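Periplasmic binding protein component of an ABC type zinc uptake transporter (Synechocystis sp., PDB 2OV3) binds zinc in the periplasm and probably hands it to an ABC-type transporter for uptake into the cell. Local coordinates at residues T207-E212 and E221-E226. Residues are numbered along the deposited sequence; the frame is centred on the assembly and turned at random.
Sequences TMVFGE and EAIAAE
Val209 is where strand 208-212 meets helix 218-227, its side chain set against Ala224 and, more loosely, Ile223. One residue earlier, Met208 sends its side chain to the other face of the sheet, where its CG lies 3.5 Å above the plane of the Phe210 ring, displaced toward the rim. Val209 directs its side chain at the helix. CG2 does the touching; it stands anti to the carbonyl carbon and beside the backbone N, and from there it comes to 3.5 Å from CB of Ala224. It also reaches Ala224 CA at 3.6 Å, lying against the short side chain and the backbone behind it. The CB atoms of Val209 and Ala224 are 4.0 Å apart, and the CA atoms of this pair, the nearest between the two segments, are at 5.8 Å. The same CG2 of Val209 then meets CG2 of Ile223 at 4.1 Å. That branch of Ile223 is anti to its own backbone N, while the longer CG1 arm leads away, and the Ile223 side chain packs on Leu194, Leu197 and Ile198 of helix 193-204. Phe210 points its ring to the opposite face of the sheet, toward helix 241-256, and at the strand's end OE1 of Glu212 accepts a hydrogen bond from N of the zinc ligand His165 and OE2 one from Trp168 NE1. Strand 208-212, helix 218-227 and strand 230-234 form a beta-alpha-beta unit, as a rule right-handed, and Ala224 also touches Val231 on the returning strand. Across the two segments the chemistry is wholly apolar: three buried side chains meet without a hydrogen bond, and this contact holds by van der Waals packing and burial of apolar surface, with little directional preference.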
ATOM      1  N   THR A 207      11.610 -19.714  -5.019  1.00 20.86           N
ATOM      2  CA  THR A 207      12.546 -19.328  -6.063  1.00 22.14           C
ATOM      3  C   THR A 207      12.832 -17.846  -6.176  1.00 23.63           C
ATOM      4  O   THR A 207      13.527 -17.419  -7.093  1.00 24.36           O
ATOM      5  CB  THR A 207      12.022 -19.780  -7.422  1.00 21.34           C
ATOM      6  OG1 THR A 207      10.894 -18.969  -7.779  1.00 23.73           O
ATOM      7  CG2 THR A 207      11.588 -21.237  -7.365  1.00 21.11           C
ATOM      8  N   MET A 208      12.321 -17.055  -5.250  1.00 24.04           N
ATOM      9  CA  MET A 208      12.534 -15.632  -5.347  1.00 23.04           C
ATOM     10  C   MET A 208      12.388 -14.917  -4.017  1.00 22.90           C
ATOM     11  O   MET A 208      11.654 -15.346  -3.123  1.00 24.91           O
ATOM     12  CB  MET A 208      11.530 -15.062  -6.348  1.00 22.65           C
ATOM     13  CG  MET A 208      11.862 -13.693  -6.893  1.00 24.90           C
ATOM     14  SD  MET A 208      13.245 -13.758  -8.056  1.00 25.11           S
ATOM     15  CE  MET A 208      12.531 -14.702  -9.390  1.00 22.94           C
ATOM     16  N   VAL A 209      13.104 -13.808  -3.911  1.00 21.44           N
ATOM     17  CA  VAL A 209      13.078 -12.947  -2.741  1.00 18.35           C
ATOM     18  C   VAL A 209      12.597 -11.603  -3.283  1.00 17.94           C
ATOM     19  O   VAL A 209      13.273 -10.990  -4.110  1.00 17.11           O
ATOM     20  CB  VAL A 209      14.483 -12.784  -2.154  1.00 18.29           C
ATOM     21  CG1 VAL A 209      14.474 -11.696  -1.092  1.00 17.13           C
ATOM     22  CG2 VAL A 209      14.964 -14.109  -1.574  1.00 17.14           C
ATOM     23  N   PHE A 210      11.430 -11.155  -2.833  1.00 16.30           N
ATOM     24  CA  PHE A 210      10.886  -9.890  -3.309  1.00 16.16           C
ATOM     25  C   PHE A 210      11.177  -8.735  -2.356  1.00 17.64           C
ATOM     26  O   PHE A 210      10.536  -8.605  -1.319  1.00 20.11           O
ATOM     27  CB  PHE A 210       9.377 -10.012  -3.544  1.00 13.94           C
ATOM     28  CG  PHE A 210       9.014 -11.009  -4.621  1.00 13.69           C
ATOM     29  CD1 PHE A 210       8.617 -12.307  -4.289  1.00 11.85           C
ATOM     30  CD2 PHE A 210       9.107 -10.667  -5.967  1.00 13.66           C
ATOM     31  CE1 PHE A 210       8.318 -13.239  -5.271  1.00 10.94           C
ATOM     32  CE2 PHE A 210       8.808 -11.597  -6.955  1.00 15.29           C
ATOM     33  CZ  PHE A 210       8.413 -12.886  -6.603  1.00 13.53           C
ATOM     34  N   GLY A 211      12.140  -7.891  -2.715  1.00 17.11           N
ATOM     35  CA  GLY A 211      12.476  -6.763  -1.868  1.00 17.61           C
ATOM     36  C   GLY A 211      11.604  -5.576  -2.213  1.00 18.64           C
ATOM     37  O   GLY A 211      10.951  -5.568  -3.257  1.00 20.02           O
ATOM     38  N   GLU A 212      11.576  -4.571  -1.349  1.00 17.74           N
ATOM     39  CA  GLU A 212      10.773  -3.382  -1.624  1.00 18.56           C
ATOM     40  C   GLU A 212      11.683  -2.266  -2.154  1.00 18.15           C
ATOM     41  O   GLU A 212      12.841  -2.144  -1.745  1.00 17.54           O
ATOM     42  CB  GLU A 212      10.040  -2.934  -0.353  1.00 20.57           C
ATOM     43  CG  GLU A 212       8.733  -3.680  -0.097  1.00 20.75           C
ATOM     44  CD  GLU A 212       8.898  -5.192  -0.236  1.00 24.83           C
ATOM     45  OE1 GLU A 212       9.712  -5.791   0.509  1.00 22.98           O
ATOM     46  OE2 GLU A 212       8.215  -5.796  -1.094  1.00 23.87           O
ATOM     47  N   GLU A 221      19.506  -9.763  -0.968  1.00 24.53           N
ATOM     48  CA  GLU A 221      20.446 -10.367  -1.895  1.00 26.25           C
ATOM     49  C   GLU A 221      21.209 -11.500  -1.220  1.00 26.58           C
ATOM     50  O   GLU A 221      21.512 -12.523  -1.840  1.00 28.21           O
ATOM     51  CB  GLU A 221      21.401  -9.295  -2.419  1.00 26.76           C
ATOM     52  CG  GLU A 221      20.696  -8.279  -3.322  1.00 28.94           C
ATOM     53  CD  GLU A 221      21.453  -6.973  -3.491  1.00 30.08           C
ATOM     54  OE1 GLU A 221      20.897  -6.053  -4.141  1.00 30.34           O
ATOM     55  OE2 GLU A 221      22.589  -6.860  -2.976  1.00 29.34           O
ATOM     56  N   ALA A 222      21.510 -11.319   0.057  1.00 25.78           N
ATOM     57  CA  ALA A 222      22.214 -12.346   0.804  1.00 26.03           C
ATOM     58  C   ALA A 222      21.270 -13.535   0.962  1.00 26.70           C
ATOM     59  O   ALA A 222      21.601 -14.654   0.579  1.00 28.13           O
ATOM     60  CB  ALA A 222      22.628 -11.810   2.171  1.00 24.15           C
ATOM     61  N   ILE A 223      20.088 -13.278   1.511  1.00 26.26           N
ATOM     62  CA  ILE A 223      19.088 -14.316   1.713  1.00 25.45           C
ATOM     63  C   ILE A 223      18.889 -15.106   0.427  1.00 26.29           C
ATOM     64  O   ILE A 223      18.960 -16.331   0.424  1.00 25.35           O
ATOM     65  CB  ILE A 223      17.723 -13.701   2.139  1.00 25.35           C
ATOM     66  CG1 ILE A 223      17.824 -13.122   3.550  1.00 24.00           C
ATOM     67  CG2 ILE A 223      16.616 -14.746   2.075  1.00 25.43           C
ATOM     68  CD1 ILE A 223      18.163 -14.138   4.605  1.00 24.82           C
ATOM     69  N   ALA A 224      18.643 -14.387  -0.661  1.00 25.90           N
ATOM     70  CA  ALA A 224      18.413 -14.999  -1.957  1.00 27.65           C
ATOM     71  C   ALA A 224      19.573 -15.901  -2.377  1.00 27.81           C
ATOM     72  O   ALA A 224      19.365 -17.026  -2.831  1.00 28.25           O
ATOM     73  CB  ALA A 224      18.188 -13.915  -3.007  1.00 27.98           C
ATOM     74  N   ALA A 225      20.793 -15.395  -2.233  1.00 27.29           N
ATOM     75  CA  ALA A 225      21.984 -16.151  -2.576  1.00 27.02           C
ATOM     76  C   ALA A 225      21.976 -17.480  -1.828  1.00 27.48           C
ATOM     77  O   ALA A 225      22.172 -18.529  -2.429  1.00 29.83           O
ATOM     78  CB  ALA A 225      23.228 -15.357  -2.216  1.00 24.59           C
ATOM     79  N   GLU A 226      21.742 -17.430  -0.522  1.00 28.17           N
ATOM     80  CA  GLU A 226      21.713 -18.632   0.293  1.00 28.38           C
ATOM     81  C   GLU A 226      20.611 -19.618  -0.064  1.00 28.87           C
ATOM     82  O   GLU A 226      20.791 -20.828   0.060  1.00 29.94           O
ATOM     83  CB  GLU A 226      21.586 -18.276   1.772  1.00 30.39           C
ATOM     84  CG  GLU A 226      22.913 -18.120   2.488  1.00 32.59           C
ATOM     85  CD  GLU A 226      23.845 -19.302   2.271  1.00 33.60           C
ATOM     86  OE1 GLU A 226      23.377 -20.460   2.400  1.00 32.73           O
ATOM     87  OE2 GLU A 226      25.047 -19.069   1.974  1.00 34.31           O
TER